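Local coordinates for protein 4-hydroxy-tetrahydrodipicolinate synthase (Thermotoga maritima, PDB 1O5K) that condenses pyruvate with L-aspartate semialdehyde to 4-hydroxy-tetrahydrodipicolinate, a step of lysine biosynthesis, probably through a Schiff-base intermediate with the enzyme, at residues 270-273 / 277-280; 147-152 / 261-266; 39-44 / 224-229. One frame throughout, in Å; residues are numbered along the deposited sequence.

Contact 1: residues 270-273 / 277-280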
ATOM      1  N   ALA A 270       8.509 -10.504 -27.180  1.00 22.21           N
ATOM      2  CA  ALA A 270       7.688 -11.631 -27.598  1.00 22.41           C
ATOM      3  C   ALA A 270       7.370 -11.607 -29.114  1.00 23.93           C
ATOM      4  O   ALA A 270       7.561 -12.606 -29.827  1.00 20.93           O
ATOM      5  CB  ALA A 270       6.376 -11.662 -26.749  1.00 24.83           C
ATOM      6  N   LEU A 271       6.899 -10.465 -29.612  1.00 21.03           N
ATOM      7  CA  LEU A 271       6.623 -10.304 -31.055  1.00 21.05           C
ATOM      8  C   LEU A 271       7.882 -10.507 -31.888  1.00 24.39           C
ATOM      9  O   LEU A 271       7.852 -11.121 -32.996  1.00 22.64           O
ATOM     10  CB  LEU A 271       5.989  -8.946 -31.306  1.00 23.69           C
ATOM     11  CG  LEU A 271       4.517  -8.923 -30.806  1.00 20.27           C
ATOM     12  CD1 LEU A 271       4.059  -7.486 -30.762  1.00 25.61           C
ATOM     13  CD2 LEU A 271       3.636  -9.705 -31.703  1.00 26.18           C
ATOM     14  N   ASN A 272       9.003 -10.052 -31.367  1.00 24.32           N
ATOM     15  CA  ASN A 272      10.264 -10.303 -32.074  1.00 24.54           C
ATOM     16  C   ASN A 272      10.648 -11.802 -32.122  1.00 25.66           C
ATOM     17  O   ASN A 272      11.077 -12.351 -33.185  1.00 22.34           O
ATOM     18  CB  ASN A 272      11.386  -9.487 -31.427  1.00 23.19           C
ATOM     19  CG  ASN A 272      12.736  -9.736 -32.057  1.00 25.11           C
ATOM     20  OD1 ASN A 272      13.632 -10.245 -31.403  1.00 24.61           O
ATOM     21  ND2 ASN A 272      12.904  -9.349 -33.325  1.00 23.36           N
ATOM     22  N   LEU A 273      10.526 -12.482 -30.984  1.00 24.79           N
ATOM     23  CA  LEU A 273      10.803 -13.920 -30.943  1.00 25.85           C
ATOM     24  C   LEU A 273       9.930 -14.630 -31.984  1.00 24.96           C
ATOM     25  O   LEU A 273      10.371 -15.543 -32.657  1.00 23.51           O
ATOM     26  CB  LEU A 273      10.524 -14.487 -29.554  1.00 25.75           C
ATOM     27  CG  LEU A 273      11.539 -14.170 -28.466  1.00 22.40           C
ATOM     28  CD1 LEU A 273      10.998 -14.559 -27.096  1.00 28.54           C
ATOM     29  CD2 LEU A 273      12.858 -14.865 -28.690  1.00 30.57           C
ATOM     30  N   ILE A 277       8.250  -8.352 -35.563  1.00 23.60           N
ATOM     31  CA  ILE A 277       8.813  -6.993 -35.466  1.00 24.51           C
ATOM     32  C   ILE A 277      10.269  -7.087 -35.018  1.00 24.48           C
ATOM     33  O   ILE A 277      10.721  -8.158 -34.569  1.00 21.82           O
ATOM     34  CB  ILE A 277       8.011  -6.133 -34.480  1.00 24.22           C
ATOM     35  CG1 ILE A 277       8.234  -6.587 -33.026  1.00 25.13           C
ATOM     36  CG2 ILE A 277       6.559  -6.137 -34.808  1.00 22.75           C
ATOM     37  CD1 ILE A 277       7.663  -5.556 -31.986  1.00 26.87           C
ATOM     38  N   GLU A 278      10.993  -5.983 -35.167  1.00 26.33           N
ATOM     39  CA  GLU A 278      12.281  -5.809 -34.529  1.00 25.85           C
ATOM     40  C   GLU A 278      12.016  -5.445 -33.083  1.00 25.90           C
ATOM     41  O   GLU A 278      10.944  -4.926 -32.740  1.00 23.75           O
ATOM     42  CB  GLU A 278      13.087  -4.676 -35.147  1.00 26.39           C
ATOM     43  CG  GLU A 278      13.276  -4.745 -36.642  1.00 27.83           C
ATOM     44  CD  GLU A 278      14.242  -5.826 -37.071  1.00 35.00           C
ATOM     45  OE1 GLU A 278      14.837  -6.522 -36.224  1.00 37.85           O
ATOM     46  OE2 GLU A 278      14.367  -5.999 -38.289  1.00 50.07           O
ATOM     47  N   ASN A 279      12.957  -5.796 -32.216  1.00 22.56           N
ATOM     48  CA  ASN A 279      12.808  -5.579 -30.791  1.00 23.57           C
ATOM     49  C   ASN A 279      13.365  -4.175 -30.453  1.00 25.87           C
ATOM     50  O   ASN A 279      14.442  -4.052 -29.885  1.00 24.24           O
ATOM     51  CB  ASN A 279      13.513  -6.681 -30.032  1.00 26.92           C
ATOM     52  CG  ASN A 279      13.301  -6.609 -28.542  1.00 26.97           C
ATOM     53  OD1 ASN A 279      14.075  -7.154 -27.751  1.00 34.50           O
ATOM     54  ND2 ASN A 279      12.295  -5.951 -28.159  1.00 23.35           N
ATOM     55  N   GLU A 280      12.644  -3.132 -30.891  1.00 24.29           N
ATOM     56  CA  GLU A 280      13.137  -1.751 -30.764  1.00 24.58           C
ATOM     57  C   GLU A 280      12.060  -0.963 -30.057  1.00 22.48           C
ATOM     58  O   GLU A 280      10.871  -1.115 -30.374  1.00 24.23           O
ATOM     59  CB  GLU A 280      13.364  -1.100 -32.122  1.00 25.51           C
ATOM     60  CG  GLU A 280      14.564  -1.565 -32.897  1.00 34.37           C
ATOM     61  CD  GLU A 280      14.890  -0.614 -34.027  1.00 35.26           C
ATOM     62  OE1 GLU A 280      14.637   0.624 -33.916  1.00 35.45           O
ATOM     63  OE2 GLU A 280      15.394  -1.110 -35.023  1.00 29.77           O
TER
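Asn272 and Leu271, in the last turn of helix 265-273, meet Ile277 and Asn279 of the chain that turns back after it. In this TIM-barrel enzyme of the DapA family the returning chain includes an inverse gamma turn centred on Asn279. The tight, apolar part of the contact lies between Leu271 and Ile277, both buried. CB of Leu271 meets CG1 of Ile277 at 3.7 Å, and CD1 of Ile277 lies almost as near to the same carbon. Ile277 holds CG1 between its backbone N and carbonyl carbon (chi1 71°), which turns this branch to the helix. Leu271 also packs on Val22 and Val224, and Ile277 on Pro24, so the apolar side continues into neighbouring loops.

The other side is looser and more polar. Asn272, Glu278 and Asn279 are all partly exposed there. The side chains of Asn272 and Asn279 cross at about a right angle, with CG of Asn272 3.7 Å from CB of Asn279. Their amide planes are only 22° apart, yet no hydrogen bond joins the two amides. In Asn272 CG stands opposite the backbone N (chi1 177°), bringing ND2 to Ile277 O at 2.8 Å, nearly straight, in the carbonyl plane and on a lone pair. A leucine in place of Asn272 would probably leave the Ile277 carbonyl without its amide donor and let the returning loop shift. The same carbonyl faces the helix backbone, and CA of Asn272 makes a CA-H...O contact with Ile277 O at 3.3 Å.

Contact 2: residues 147-152 / 261-266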
ATOM      1  N   PRO A 147      -4.713   3.894 -12.677  1.00 25.61           N
ATOM      2  CA  PRO A 147      -4.102   4.687 -11.576  1.00 22.65           C
ATOM      3  C   PRO A 147      -2.642   4.400 -11.311  1.00 23.30           C
ATOM      4  O   PRO A 147      -1.889   5.280 -10.934  1.00 24.27           O
ATOM      5  CB  PRO A 147      -4.953   4.325 -10.364  1.00 25.53           C
ATOM      6  CG  PRO A 147      -5.846   3.238 -10.758  1.00 30.44           C
ATOM      7  CD  PRO A 147      -5.955   3.223 -12.245  1.00 29.13           C
ATOM      8  N   GLY A 148      -2.216   3.171 -11.551  1.00 23.16           N
ATOM      9  CA  GLY A 148      -0.809   2.823 -11.355  1.00 27.07           C
ATOM     10  C   GLY A 148       0.159   3.571 -12.269  1.00 28.35           C
ATOM     11  O   GLY A 148       1.343   3.793 -11.902  1.00 28.11           O
ATOM     12  N   ARG A 149      -0.334   4.008 -13.418  1.00 26.95           N
ATOM     13  CA  ARG A 149       0.438   4.843 -14.345  1.00 25.57           C
ATOM     14  C   ARG A 149       0.188   6.358 -14.201  1.00 25.30           C
ATOM     15  O   ARG A 149       1.104   7.127 -14.440  1.00 26.93           O
ATOM     16  CB  ARG A 149       0.188   4.475 -15.784  1.00 26.98           C
ATOM     17  CG  ARG A 149       0.665   3.110 -16.187  1.00 26.08           C
ATOM     18  CD  ARG A 149       0.431   2.830 -17.664  1.00 23.54           C
ATOM     19  NE  ARG A 149       0.903   1.508 -18.128  1.00 31.79           N
ATOM     20  CZ  ARG A 149       2.056   1.303 -18.761  1.00 31.91           C
ATOM     21  NH1 ARG A 149       2.422   0.083 -19.193  1.00 31.88           N
ATOM     22  NH2 ARG A 149       2.849   2.314 -18.946  1.00 29.90           N
ATOM     23  N   THR A 150      -1.046   6.761 -13.877  1.00 23.25           N
ATOM     24  CA  THR A 150      -1.440   8.167 -13.931  1.00 23.38           C
ATOM     25  C   THR A 150      -1.345   8.910 -12.627  1.00 24.51           C
ATOM     26  O   THR A 150      -1.199  10.159 -12.626  1.00 24.17           O
ATOM     27  CB  THR A 150      -2.916   8.274 -14.370  1.00 22.49           C
ATOM     28  OG1 THR A 150      -3.723   7.574 -13.390  1.00 22.71           O
ATOM     29  CG2 THR A 150      -3.105   7.617 -15.726  1.00 22.10           C
ATOM     30  N   GLY A 151      -1.454   8.179 -11.511  1.00 24.71           N
ATOM     31  CA  GLY A 151      -1.543   8.793 -10.198  1.00 24.75           C
ATOM     32  C   GLY A 151      -2.949   9.231  -9.786  1.00 25.43           C
ATOM     33  O   GLY A 151      -3.117   9.889  -8.748  1.00 26.74           O
ATOM     34  N   VAL A 152      -3.950   8.859 -10.564  1.00 24.95           N
ATOM     35  CA  VAL A 152      -5.324   9.243 -10.230  1.00 23.32           C
ATOM     36  C   VAL A 152      -6.220   8.077 -10.592  1.00 24.82           C
ATOM     37  O   VAL A 152      -5.983   7.394 -11.616  1.00 23.73           O
ATOM     38  CB  VAL A 152      -5.766  10.517 -10.982  1.00 22.52           C
ATOM     39  CG1 VAL A 152      -5.940  10.256 -12.487  1.00 25.75           C
ATOM     40  CG2 VAL A 152      -7.061  11.013 -10.368  1.00 25.74           C
ATOM     41  N   GLU A 261       8.402  -6.742 -16.964  1.00 23.32           N
ATOM     42  CA  GLU A 261       8.938  -5.400 -17.098  1.00 23.90           C
ATOM     43  C   GLU A 261       7.808  -4.591 -17.652  1.00 23.19           C
ATOM     44  O   GLU A 261       6.854  -5.148 -18.173  1.00 24.02           O
ATOM     45  CB  GLU A 261      10.101  -5.369 -18.079  1.00 25.44           C
ATOM     46  CG  GLU A 261      11.268  -6.186 -17.569  1.00 26.87           C
ATOM     47  CD  GLU A 261      12.508  -5.992 -18.414  1.00 33.36           C
ATOM     48  OE1 GLU A 261      13.044  -4.875 -18.439  1.00 35.13           O
ATOM     49  OE2 GLU A 261      12.924  -6.953 -19.066  1.00 29.81           O
ATOM     50  N   THR A 262       7.915  -3.274 -17.552  1.00 24.41           N
ATOM     51  CA  THR A 262       6.837  -2.406 -18.011  1.00 25.28           C
ATOM     52  C   THR A 262       6.416  -2.698 -19.451  1.00 23.57           C
ATOM     53  O   THR A 262       7.240  -2.706 -20.361  1.00 22.49           O
ATOM     54  CB  THR A 262       7.313  -0.974 -17.936  1.00 26.00           C
ATOM     55  OG1 THR A 262       7.620  -0.657 -16.575  1.00 26.07           O
ATOM     56  CG2 THR A 262       6.185  -0.024 -18.397  1.00 26.74           C
ATOM     57  N   ASN A 263       5.103  -2.842 -19.666  1.00 24.39           N
ATOM     58  CA  ASN A 263       4.539  -3.023 -20.996  1.00 24.75           C
ATOM     59  C   ASN A 263       4.745  -1.699 -21.743  1.00 26.01           C
ATOM     60  O   ASN A 263       4.477  -0.640 -21.155  1.00 25.18           O
ATOM     61  CB  ASN A 263       3.029  -3.283 -20.823  1.00 26.72           C
ATOM     62  CG  ASN A 263       2.267  -3.207 -22.086  1.00 26.34           C
ATOM     63  OD1 ASN A 263       1.338  -2.393 -22.202  1.00 29.61           O
ATOM     64  ND2 ASN A 263       2.556  -4.095 -23.016  1.00 20.04           N
ATOM     65  N   PRO A 264       5.126  -1.698 -23.023  1.00 23.70           N
ATOM     66  CA  PRO A 264       5.283  -2.884 -23.893  1.00 23.64           C
ATOM     67  C   PRO A 264       6.683  -3.494 -24.069  1.00 24.08           C
ATOM     68  O   PRO A 264       6.954  -4.076 -25.134  1.00 22.10           O
ATOM     69  CB  PRO A 264       4.817  -2.353 -25.220  1.00 23.34           C
ATOM     70  CG  PRO A 264       5.303  -0.922 -25.229  1.00 28.60           C
ATOM     71  CD  PRO A 264       5.221  -0.444 -23.791  1.00 25.07           C
ATOM     72  N   ILE A 265       7.561  -3.379 -23.077  1.00 22.83           N
ATOM     73  CA  ILE A 265       8.858  -3.979 -23.201  1.00 23.76           C
ATOM     74  C   ILE A 265       8.766  -5.492 -23.442  1.00 23.56           C
ATOM     75  O   ILE A 265       9.352  -5.987 -24.443  1.00 22.87           O
ATOM     76  CB  ILE A 265       9.785  -3.602 -22.038  1.00 20.85           C
ATOM     77  CG1 ILE A 265      10.162  -2.133 -22.150  1.00 23.39           C
ATOM     78  CG2 ILE A 265      11.008  -4.427 -22.039  1.00 23.21           C
ATOM     79  CD1 ILE A 265      10.784  -1.601 -20.897  1.00 22.31           C
ATOM     80  N   PRO A 266       8.065  -6.252 -22.596  1.00 26.12           N
ATOM     81  CA  PRO A 266       7.952  -7.715 -22.848  1.00 24.81           C
ATOM     82  C   PRO A 266       7.214  -8.102 -24.118  1.00 25.77           C
ATOM     83  O   PRO A 266       7.714  -8.941 -24.886  1.00 23.85           O
ATOM     84  CB  PRO A 266       7.182  -8.214 -21.613  1.00 24.53           C
ATOM     85  CG  PRO A 266       7.548  -7.163 -20.546  1.00 26.63           C
ATOM     86  CD  PRO A 266       7.360  -5.909 -21.333  1.00 25.83           C
TER
HETATM   87  O   HOH W   1       5.049   2.053 -20.925  1.00 14.16           O
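The carbonyl O of Asn263 is gripped by two donors. NH1 of Arg149 gives it a hydrogen bond of 2.9 Å, with an angle of 155° at the hydrogen. A water donates to the same Asn263 O at 2.8 Å and accepts from Arg149 NH2 at 3.0 Å. The water thus bridges the second arm of the guanidinium to the atom that the first arm holds directly. Asn263 O sits at the guanidinium edge, near its plane, while NH1 is tilted 25° from the carbonyl plane.

Arg149 runs extended from CG to NE, and this reach spans the gap between the two backbones. Its NH1 also lies 3.8 Å from CG2 of Thr262. The contact links the short helix 147-150, which follows strand 141-144 of the TIM barrel, to the loop leading into helix 265-273. Asn263 is joined to Pro264 by a cis peptide bond, and Pro264 is the N-cap of that helix.

The site lies beside the probable catalytic centre. Arg149 packs on Thr55, a predicted member of the proton relay. Asn263 OD1 is hydrogen-bonded to Thr56, predicted to bind pyruvate. A second subunit also takes part: its Tyr118 O, from another residue of the predicted relay, accepts from Arg149 NH2, and its Lys120 O is hydrogen-bonded to Thr262 OG1.

Contact 3: residues 39-44 / 224-229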
ATOM      1  N   VAL A  39      -1.338  -6.373 -37.940  1.00 24.84           N
ATOM      2  CA  VAL A  39      -2.777  -6.070 -38.091  1.00 26.17           C
ATOM      3  C   VAL A  39      -3.448  -7.272 -38.765  1.00 22.86           C
ATOM      4  O   VAL A  39      -4.454  -7.737 -38.291  1.00 27.02           O
ATOM      5  CB  VAL A  39      -3.010  -4.792 -38.879  1.00 24.37           C
ATOM      6  CG1 VAL A  39      -4.509  -4.584 -39.217  1.00 23.45           C
ATOM      7  CG2 VAL A  39      -2.441  -3.588 -38.100  1.00 25.13           C
ATOM      8  N   ARG A  40      -2.838  -7.819 -39.817  1.00 25.89           N
ATOM      9  CA  ARG A  40      -3.441  -8.964 -40.507  1.00 27.28           C
ATOM     10  C   ARG A  40      -3.606 -10.195 -39.572  1.00 27.37           C
ATOM     11  O   ARG A  40      -4.643 -10.867 -39.581  1.00 24.40           O
ATOM     12  CB  ARG A  40      -2.671  -9.311 -41.774  1.00 27.16           C
ATOM     13  CG  ARG A  40      -2.778  -8.205 -42.826  1.00 32.37           C
ATOM     14  CD  ARG A  40      -2.083  -8.525 -44.178  1.00 36.71           C
ATOM     15  NE  ARG A  40      -2.150  -7.318 -45.007  1.00 52.27           N
ATOM     16  CZ  ARG A  40      -3.260  -6.866 -45.602  1.00 57.76           C
ATOM     17  NH1 ARG A  40      -4.408  -7.543 -45.518  1.00 66.45           N
ATOM     18  NH2 ARG A  40      -3.231  -5.735 -46.302  1.00 54.90           N
ATOM     19  N   TYR A  41      -2.621 -10.431 -38.722  1.00 27.27           N
ATOM     20  CA  TYR A  41      -2.717 -11.469 -37.671  1.00 26.28           C
ATOM     21  C   TYR A  41      -3.874 -11.266 -36.712  1.00 24.37           C
ATOM     22  O   TYR A  41      -4.521 -12.224 -36.324  1.00 25.78           O
ATOM     23  CB  TYR A  41      -1.372 -11.493 -36.933  1.00 23.48           C
ATOM     24  CG  TYR A  41      -1.158 -12.513 -35.825  1.00 22.83           C
ATOM     25  CD1 TYR A  41      -1.271 -13.878 -36.066  1.00 28.96           C
ATOM     26  CD2 TYR A  41      -0.714 -12.106 -34.564  1.00 23.33           C
ATOM     27  CE1 TYR A  41      -1.006 -14.797 -35.069  1.00 26.63           C
ATOM     28  CE2 TYR A  41      -0.447 -13.039 -33.553  1.00 20.81           C
ATOM     29  CZ  TYR A  41      -0.571 -14.367 -33.804  1.00 25.13           C
ATOM     30  OH  TYR A  41      -0.270 -15.279 -32.789  1.00 27.36           O
ATOM     31  N   GLN A  42      -4.107 -10.021 -36.288  1.00 24.14           N
ATOM     32  CA  GLN A  42      -5.250  -9.715 -35.440  1.00 26.34           C
ATOM     33  C   GLN A  42      -6.575 -10.016 -36.172  1.00 25.51           C
ATOM     34  O   GLN A  42      -7.479 -10.652 -35.616  1.00 26.70           O
ATOM     35  CB  GLN A  42      -5.202  -8.253 -35.015  1.00 25.18           C
ATOM     36  CG  GLN A  42      -3.938  -7.942 -34.211  1.00 27.66           C
ATOM     37  CD  GLN A  42      -3.856  -8.760 -32.927  1.00 21.57           C
ATOM     38  OE1 GLN A  42      -4.809  -8.831 -32.154  1.00 26.16           O
ATOM     39  NE2 GLN A  42      -2.726  -9.376 -32.707  1.00 26.10           N
ATOM     40  N   LEU A  43      -6.685  -9.519 -37.392  1.00 24.41           N
ATOM     41  CA  LEU A  43      -7.906  -9.603 -38.176  1.00 28.48           C
ATOM     42  C   LEU A  43      -8.250 -11.048 -38.442  1.00 29.20           C
ATOM     43  O   LEU A  43      -9.408 -11.450 -38.329  1.00 30.88           O
ATOM     44  CB  LEU A  43      -7.757  -8.880 -39.506  1.00 29.46           C
ATOM     45  CG  LEU A  43      -7.852  -7.343 -39.411  1.00 29.18           C
ATOM     46  CD1 LEU A  43      -7.372  -6.713 -40.711  1.00 28.54           C
ATOM     47  CD2 LEU A  43      -9.268  -6.881 -39.036  1.00 35.24           C
ATOM     48  N   GLU A  44      -7.224 -11.829 -38.761  1.00 26.77           N
ATOM     49  CA  GLU A  44      -7.412 -13.227 -39.131  1.00 27.32           C
ATOM     50  C   GLU A  44      -7.821 -14.106 -37.946  1.00 28.58           C
ATOM     51  O   GLU A  44      -8.347 -15.196 -38.122  1.00 28.13           O
ATOM     52  CB  GLU A  44      -6.136 -13.790 -39.765  1.00 27.50           C
ATOM     53  N   VAL A 224      -0.023 -11.183 -29.189  1.00 23.53           N
ATOM     54  CA  VAL A 224       0.632 -12.443 -29.478  1.00 24.97           C
ATOM     55  C   VAL A 224      -0.303 -13.614 -29.534  1.00 23.18           C
ATOM     56  O   VAL A 224      -0.068 -14.546 -30.307  1.00 23.21           O
ATOM     57  CB  VAL A 224       1.799 -12.753 -28.502  1.00 27.49           C
ATOM     58  CG1 VAL A 224       2.880 -11.646 -28.603  1.00 32.11           C
ATOM     59  CG2 VAL A 224       1.328 -12.904 -27.100  1.00 25.22           C
ATOM     60  N   ALA A 225      -1.388 -13.563 -28.755  1.00 23.77           N
ATOM     61  CA  ALA A 225      -2.329 -14.668 -28.685  1.00 23.27           C
ATOM     62  C   ALA A 225      -3.771 -14.207 -28.902  1.00 23.13           C
ATOM     63  O   ALA A 225      -4.617 -14.364 -28.013  1.00 23.57           O
ATOM     64  CB  ALA A 225      -2.185 -15.300 -27.303  1.00 23.76           C
ATOM     65  N   PRO A 226      -4.067 -13.645 -30.073  1.00 24.78           N
ATOM     66  CA  PRO A 226      -5.382 -13.096 -30.339  1.00 25.55           C
ATOM     67  C   PRO A 226      -6.483 -14.139 -30.276  1.00 26.31           C
ATOM     68  O   PRO A 226      -7.527 -13.883 -29.695  1.00 26.35           O
ATOM     69  CB  PRO A 226      -5.241 -12.492 -31.748  1.00 24.45           C
ATOM     70  CG  PRO A 226      -4.117 -13.253 -32.356  1.00 24.27           C
ATOM     71  CD  PRO A 226      -3.158 -13.450 -31.217  1.00 23.28           C
ATOM     72  N   LYS A 227      -6.268 -15.305 -30.868  1.00 25.41           N
ATOM     73  CA  LYS A 227      -7.337 -16.312 -30.896  1.00 27.81           C
ATOM     74  C   LYS A 227      -7.716 -16.772 -29.515  1.00 24.97           C
ATOM     75  O   LYS A 227      -8.909 -16.969 -29.246  1.00 23.53           O
ATOM     76  CB  LYS A 227      -6.893 -17.516 -31.718  1.00 27.98           C
ATOM     77  CG  LYS A 227      -7.852 -18.704 -31.777  1.00 33.35           C
ATOM     78  CD  LYS A 227      -7.252 -19.695 -32.789  1.00 44.96           C
ATOM     79  CE  LYS A 227      -7.513 -21.143 -32.436  1.00 55.79           C
ATOM     80  NZ  LYS A 227      -6.723 -22.040 -33.346  1.00 60.30           N
ATOM     81  N   GLN A 228      -6.722 -16.912 -28.643  1.00 25.69           N
ATOM     82  CA  GLN A 228      -6.947 -17.380 -27.263  1.00 25.92           C
ATOM     83  C   GLN A 228      -7.691 -16.348 -26.442  1.00 26.12           C
ATOM     84  O   GLN A 228      -8.656 -16.684 -25.710  1.00 26.16           O
ATOM     85  CB  GLN A 228      -5.605 -17.778 -26.610  1.00 26.53           C
ATOM     86  CG  GLN A 228      -4.970 -18.975 -27.271  1.00 32.17           C
ATOM     87  CD  GLN A 228      -4.393 -18.743 -28.682  1.00 39.12           C
ATOM     88  OE1 GLN A 228      -3.855 -17.669 -29.009  1.00 29.91           O
ATOM     89  NE2 GLN A 228      -4.498 -19.780 -29.522  1.00 44.66           N
ATOM     90  N   MET A 229      -7.313 -15.067 -26.560  1.00 25.16           N
ATOM     91  CA  MET A 229      -8.106 -14.030 -25.865  1.00 24.74           C
ATOM     92  C   MET A 229      -9.523 -13.913 -26.402  1.00 24.10           C
ATOM     93  O   MET A 229     -10.483 -13.722 -25.650  1.00 22.13           O
ATOM     94  CB  MET A 229      -7.416 -12.667 -25.963  1.00 24.08           C
ATOM     95  CG  MET A 229      -6.172 -12.570 -25.171  1.00 30.41           C
ATOM     96  SD  MET A 229      -6.447 -12.797 -23.340  1.00 32.79           S
ATOM     97  CE  MET A 229      -7.363 -11.427 -22.816  1.00 37.29           C
TER
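Tyr41 reaches from helix 32-44 to the start of helix 226-237, where its ring meets Val224 and Pro226. At CB the side chain leaves with CG anti to the backbone N (chi1 -178°), which carries the ring across to the other segment. Further out, CE2 touches CD of Pro226 at 3.6 Å. CZ has the same CD as a neighbour at 3.8 Å. CG of Pro226 lies over one ring face, 4.1 Å from the Tyr41 centroid and offset toward the rim, a CH-pi contact. At the tip, OH donates a hydrogen bond of 2.6 Å to Val224 O. This acceptor lies at the ring edge, in plane with the ring. Seen from the acceptor, the hydroxyl stands above the carbonyl plane, 36° out of it. Bond and face contact together hold the ring on the proline.

Gln42 meets the same proline at CB, with its OE1 3.7 Å from Pro226 CB. The buried amide has its polar partners beyond the two segments: OE1 is hydrogen-bonded to Thr19, and NE2 to the carbonyl of Ser222. Phe276 also meets the Tyr41 ring, with planes at about 40°. Ala225 is the N-cap of helix 226-237. This is packing between neighbouring helices in the outer layer of a TIM barrel: helices 32-44 and 226-237 follow strands 16-20 and 216-219, which are neighbours in the sheet.

How the contacts relate
From the N terminus, helix 32-44 brings in the first half of contact 3. Residues 147-152 open contact 2 next. Residues 224-229 then close contact 3 across 179 residues, and residues 261-266 close contact 2 across 108. These two long loops therefore cross. Contact 1 follows both in series and closes a short turn of three residues. Contacts 1 and 3 touch directly, Leu271 CD2 lying 3.7 Å from Val224 CG1. Contact 3 joins helix 32-44 to the start of helix 226-237. Contact 2 joins helix 147-150 to the loop leading into helix 265-273, and contact 1 folds the chain back on that helix's last turn, their centres about 19 Å apart.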